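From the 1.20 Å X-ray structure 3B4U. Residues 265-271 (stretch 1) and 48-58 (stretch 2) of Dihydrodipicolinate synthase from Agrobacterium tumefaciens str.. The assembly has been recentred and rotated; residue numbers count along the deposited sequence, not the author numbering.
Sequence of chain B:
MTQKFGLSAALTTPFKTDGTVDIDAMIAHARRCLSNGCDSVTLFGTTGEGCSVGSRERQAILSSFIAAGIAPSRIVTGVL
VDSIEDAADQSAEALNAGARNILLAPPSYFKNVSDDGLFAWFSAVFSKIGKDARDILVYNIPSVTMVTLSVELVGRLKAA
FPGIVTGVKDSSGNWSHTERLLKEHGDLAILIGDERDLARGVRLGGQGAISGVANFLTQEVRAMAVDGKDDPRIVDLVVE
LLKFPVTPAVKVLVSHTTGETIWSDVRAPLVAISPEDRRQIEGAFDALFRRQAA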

ATOM      1  N   ASP B 265     -13.233 -11.995 -14.617  1.00 13.23           N
ATOM      2  CA  ASP B 265     -11.827 -11.671 -14.566  1.00 12.10           C
ATOM      3  C   ASP B 265     -11.499 -10.668 -13.461  1.00  9.02           C
ATOM      4  O   ASP B 265     -12.195  -9.658 -13.271  1.00  9.31           O
ATOM      5  CB  ASP B 265     -11.338 -11.133 -15.921  1.00 13.89           C
ATOM      6  CG  ASP B 265     -11.104 -12.228 -16.953  1.00 19.19           C
ATOM      7  OD1 ASP B 265     -11.228 -13.408 -16.593  1.00 23.19           O
ATOM      8  OD2 ASP B 265     -10.831 -11.870 -18.113  1.00 22.70           O
ATOM      9  N   VAL B 266     -10.418 -10.958 -12.751  1.00  7.98           N
ATOM     10  CA  VAL B 266      -9.875 -10.066 -11.753  1.00  7.91           C
ATOM     11  C   VAL B 266      -8.446  -9.773 -12.105  1.00  6.87           C
ATOM     12  O   VAL B 266      -7.810 -10.501 -12.873  1.00  8.83           O
ATOM     13  CB  VAL B 266      -9.943 -10.672 -10.326  1.00  8.26           C
ATOM     14  CG1 VAL B 266     -11.409 -10.793  -9.875  1.00 11.55           C
ATOM     15  CG2 VAL B 266      -9.211 -12.010 -10.229  1.00 10.32           C
ATOM     16  N   ARG B 267      -7.906  -8.722 -11.537  1.00  6.49           N
ATOM     17  CA  ARG B 267      -6.526  -8.357 -11.759  1.00  7.11           C
ATOM     18  C   ARG B 267      -5.648  -8.947 -10.675  1.00  6.14           C
ATOM     19  O   ARG B 267      -5.994  -8.979  -9.496  1.00  6.56           O
ATOM     20  CB  ARG B 267      -6.384  -6.823 -11.796  1.00  7.96           C
ATOM     21  CG  ARG B 267      -5.090  -6.242 -12.195  1.00 10.86           C
ATOM     22  CD  ARG B 267      -5.286  -4.790 -12.633  1.00 10.90           C
ATOM     23  NE  ARG B 267      -5.686  -4.496 -14.020  1.00 10.87           N
ATOM     24  CZ  ARG B 267      -5.715  -3.233 -14.503  1.00  8.62           C
ATOM     25  NH1 ARG B 267      -5.469  -2.229 -13.687  1.00  7.58           N
ATOM     26  NH2 ARG B 267      -6.001  -2.944 -15.769  1.00  9.79           N
ATOM     27  N   ALA B 268      -4.475  -9.420 -11.063  1.00  6.29           N
ATOM     28  CA  ALA B 268      -3.479  -9.859 -10.107  1.00  6.70           C
ATOM     29  C   ALA B 268      -3.255  -8.707  -9.117  1.00  6.73           C
ATOM     30  O   ALA B 268      -3.257  -7.553  -9.505  1.00  7.23           O
ATOM     31  CB  ALA B 268      -2.176 -10.203 -10.851  1.00  7.97           C
ATOM     32  N   PRO B 269      -3.038  -9.015  -7.830  1.00  6.84           N
ATOM     33  CA  PRO B 269      -2.767 -10.327  -7.262  1.00  7.30           C
ATOM     34  C   PRO B 269      -3.967 -11.175  -6.844  1.00  7.00           C
ATOM     35  O   PRO B 269      -3.779 -12.242  -6.252  1.00  7.80           O
ATOM     36  CB  PRO B 269      -1.955  -9.942  -6.037  1.00  8.45           C
ATOM     37  CG  PRO B 269      -2.618  -8.687  -5.592  1.00  8.26           C
ATOM     38  CD  PRO B 269      -2.899  -7.949  -6.827  1.00  7.27           C
ATOM     39  N   LEU B 270      -5.180 -10.741  -7.160  1.00  6.49           N
ATOM     40  CA  LEU B 270      -6.351 -11.596  -7.007  1.00  6.84           C
ATOM     41  C   LEU B 270      -6.322 -12.679  -8.079  1.00  7.06           C
ATOM     42  O   LEU B 270      -5.653 -12.519  -9.101  1.00  7.62           O
ATOM     43  CB  LEU B 270      -7.633 -10.780  -7.091  1.00  6.84           C
ATOM     44  CG  LEU B 270      -7.813  -9.644  -6.078  1.00  6.81           C
ATOM     45  CD1 LEU B 270      -9.140  -8.965  -6.241  1.00  8.28           C
ATOM     46  CD2 LEU B 270      -7.644 -10.145  -4.641  1.00  9.12           C
ATOM     47  N   VAL B 271      -7.061 -13.747  -7.819  1.00  7.80           N
ATOM     48  CA  VAL B 271      -7.242 -14.817  -8.792  1.00  9.69           C
ATOM     49  C   VAL B 271      -8.724 -15.114  -8.990  1.00 10.88           C
ATOM     50  O   VAL B 271      -9.519 -14.880  -8.127  1.00 11.13           O
ATOM     51  CB  VAL B 271      -6.455 -16.079  -8.396  1.00 10.24           C
ATOM     52  CG1 VAL B 271      -4.932 -15.768  -8.335  1.00 10.57           C
ATOM     53  CG2 VAL B 271      -6.946 -16.690  -7.150  1.00 13.93           C
TER
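Stretch 2 (48-58) GEGCSVGSRER

Stretch 2 meets stretch 1 in a small, mainly polar contact centred on Arg267, whose backbone and guanidinium are both held, with 320 Å² buried over the two sides. Stretch 1 has no regular helix or strand and carries a cis peptide bond before Pro269. Stretch 2 runs from Glu49, with positive phi and psi (54/39), through a 3-10 segment at 50-52 and a loop into a helix that includes Glu57 and Arg58. The backbones come nearest at Arg267 and Ser52, CA to CA 6.9 Å. At one end of the contact, Arg267 N donates to Glu49 OE1 (2.9 Å, nearly linear at 169°); the same carboxylate oxygen lies 3.8 Å from Leu270 CD1. From there the Arg267 side chain extends along stretch 2, Arg267 CD lying 3.8 Å from Ser52 CB. Arg267 NH1 donates to Ser52 O at 2.9 Å and to Glu57 OE1 at 2.8 Å, the latter a salt bridge, while Arg267 NH2 donates to Glu57 OE2 at 3.0 Å, so the two charged groups pair edge to edge. Gly54 N also donates to Glu57 OE1 (2.9 Å), tying the carboxylate of this helix residue back to the loop before it. Water 1 bridges the stretches, donating to Glu49 OE1 (2.7 Å) and Arg267 O (2.8 Å) and accepting from Ser52 OG (2.7 Å).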

ATOM      1  N   GLY B  48     -13.719  -2.273  -6.142  1.00  5.91           N
ATOM      2  CA  GLY B  48     -13.259  -1.864  -7.459  1.00  5.84           C
ATOM      3  C   GLY B  48     -11.837  -2.245  -7.749  1.00  5.31           C
ATOM      4  O   GLY B  48     -11.332  -1.838  -8.801  1.00  5.88           O
ATOM      5  N   GLU B  49     -11.146  -2.952  -6.873  1.00  5.45           N
ATOM      6  CA  GLU B  49      -9.751  -3.261  -7.092  1.00  5.56           C
ATOM      7  C   GLU B  49      -8.960  -1.982  -7.346  1.00  5.54           C
ATOM      8  O   GLU B  49      -8.002  -1.936  -8.111  1.00  5.64           O
ATOM      9  CB  GLU B  49      -9.553  -4.281  -8.222  1.00  5.65           C
ATOM     10  CG  GLU B  49     -10.179  -5.612  -7.906  1.00  6.01           C
ATOM     11  CD  GLU B  49     -10.287  -6.496  -9.120  1.00  6.61           C
ATOM     12  OE1 GLU B  49      -9.240  -7.048  -9.537  1.00  6.95           O
ATOM     13  OE2 GLU B  49     -11.419  -6.662  -9.633  1.00  7.00           O
ATOM     14  N   GLY B  50      -9.289  -0.911  -6.610  1.00  5.56           N
ATOM     15  CA  GLY B  50      -8.685   0.382  -6.878  1.00  5.83           C
ATOM     16  C   GLY B  50      -7.194   0.395  -6.661  1.00  6.10           C
ATOM     17  O   GLY B  50      -6.468   1.052  -7.386  1.00  6.83           O
ATOM     18  N   CYS B  51      -6.724  -0.381  -5.707  1.00  6.02           N
ATOM     19  CA  CYS B  51      -5.284  -0.540  -5.464  1.00  6.60           C
ATOM     20  C   CYS B  51      -4.558  -1.041  -6.704  1.00  6.50           C
ATOM     21  O   CYS B  51      -3.379  -0.722  -6.919  1.00  7.08           O
ATOM     22  CB  CYS B  51      -5.040  -1.498  -4.281  1.00  6.31           C
ATOM     23  SG  CYS B  51      -5.998  -3.043  -4.371  1.00  7.63           S
ATOM     24  N   SER B  52      -5.258  -1.813  -7.536  1.00  5.73           N
ATOM     25  CA  SER B  52      -4.697  -2.402  -8.732  1.00  6.36           C
ATOM     26  C   SER B  52      -4.865  -1.533  -9.977  1.00  6.37           C
ATOM     27  O   SER B  52      -4.398  -1.937 -11.041  1.00  7.48           O
ATOM     28  CB  SER B  52      -5.361  -3.758  -8.972  1.00  6.28           C
ATOM     29  OG  SER B  52      -5.244  -4.552  -7.801  1.00  7.31           O
ATOM     30  N   VAL B  53      -5.564  -0.415  -9.881  1.00  6.38           N
ATOM     31  CA  VAL B  53      -5.795   0.493 -10.976  1.00  6.11           C
ATOM     32  C   VAL B  53      -4.688   1.529 -10.936  1.00  5.92           C
ATOM     33  O   VAL B  53      -4.444   2.180  -9.922  1.00  6.40           O
ATOM     34  CB  VAL B  53      -7.220   1.096 -10.880  1.00  6.47           C
ATOM     35  CG1 VAL B  53      -7.409   2.169 -11.938  1.00  7.64           C
ATOM     36  CG2 VAL B  53      -8.261  -0.008 -11.012  1.00  8.42           C
ATOM     37  N   GLY B  54      -3.995   1.684 -12.057  1.00  5.77           N
ATOM     38  CA  GLY B  54      -2.873   2.584 -12.140  1.00  6.08           C
ATOM     39  C   GLY B  54      -3.252   4.039 -11.973  1.00  5.94           C
ATOM     40  O   GLY B  54      -4.409   4.460 -12.149  1.00  6.41           O
ATOM     41  N   SER B  55      -2.237   4.839 -11.687  1.00  6.52           N
ATOM     42  CA  SER B  55      -2.405   6.265 -11.515  1.00  7.08           C
ATOM     43  C   SER B  55      -2.773   6.969 -12.817  1.00  7.53           C
ATOM     44  O   SER B  55      -3.414   8.025 -12.771  1.00  9.11           O
ATOM     45  CB  SER B  55      -1.132   6.902 -10.917  1.00  7.90           C
ATOM     46  OG  SER B  55      -0.961   6.430  -9.590  1.00  9.68           O
ATOM     47  N   ARG B  56      -2.362   6.433 -13.974  1.00  6.51           N
ATOM     48  CA  ARG B  56      -2.827   6.953 -15.250  1.00  6.23           C
ATOM     49  C   ARG B  56      -4.169   6.351 -15.631  1.00  6.20           C
ATOM     50  O   ARG B  56      -5.061   7.069 -16.099  1.00  6.85           O
ATOM     51  CB  ARG B  56      -1.786   6.713 -16.359  1.00  7.02           C
ATOM     52  CG  ARG B  56      -0.510   7.474 -16.141  1.00  8.14           C
ATOM     53  CD  ARG B  56       0.495   7.245 -17.234  1.00  8.63           C
ATOM     54  NE  ARG B  56       1.057   5.901 -17.270  1.00  8.19           N
ATOM     55  CZ  ARG B  56       0.893   5.048 -18.273  1.00  8.67           C
ATOM     56  NH1 ARG B  56       0.056   5.291 -19.284  1.00  9.48           N
ATOM     57  NH2 ARG B  56       1.578   3.931 -18.263  1.00  8.67           N
ATOM     58  N   GLU B  57      -4.365   5.049 -15.377  1.00  6.23           N
ATOM     59  CA  GLU B  57      -5.636   4.434 -15.673  1.00  6.56           C
ATOM     60  C   GLU B  57      -6.800   5.129 -14.982  1.00  6.42           C
ATOM     61  O   GLU B  57      -7.849   5.361 -15.589  1.00  6.56           O
ATOM     62  CB  GLU B  57      -5.631   2.965 -15.260  1.00  6.85           C
ATOM     63  CG  GLU B  57      -4.847   2.059 -16.144  1.00  7.49           C
ATOM     64  CD  GLU B  57      -4.891   0.639 -15.695  1.00  8.83           C
ATOM     65  OE1 GLU B  57      -4.825   0.371 -14.476  1.00  9.64           O
ATOM     66  OE2 GLU B  57      -4.976  -0.247 -16.568  1.00 12.48           O
ATOM     67  N   ARG B  58      -6.627   5.500 -13.720  1.00  5.68           N
ATOM     68  CA  ARG B  58      -7.739   6.118 -13.005  1.00  6.35           C
ATOM     69  C   ARG B  58      -8.108   7.467 -13.617  1.00  6.18           C
ATOM     70  O   ARG B  58      -9.266   7.861 -13.562  1.00  7.01           O
ATOM     71  CB  ARG B  58      -7.422   6.226 -11.524  1.00  7.66           C
ATOM     72  CG  ARG B  58      -6.303   7.124 -11.130  1.00  7.39           C
ATOM     73  CD  ARG B  58      -6.065   7.054  -9.623  1.00  7.39           C
ATOM     74  NE  ARG B  58      -7.088   7.792  -8.870  1.00  7.54           N
ATOM     75  CZ  ARG B  58      -7.809   7.301  -7.869  1.00  6.59           C
ATOM     76  NH1 ARG B  58      -7.746   6.041  -7.470  1.00  6.90           N
ATOM     77  NH2 ARG B  58      -8.656   8.107  -7.269  1.00  6.97           N
TER
HETATM   78  O   HOH W   1      -6.873  -6.664  -8.220  1.00  7.05           O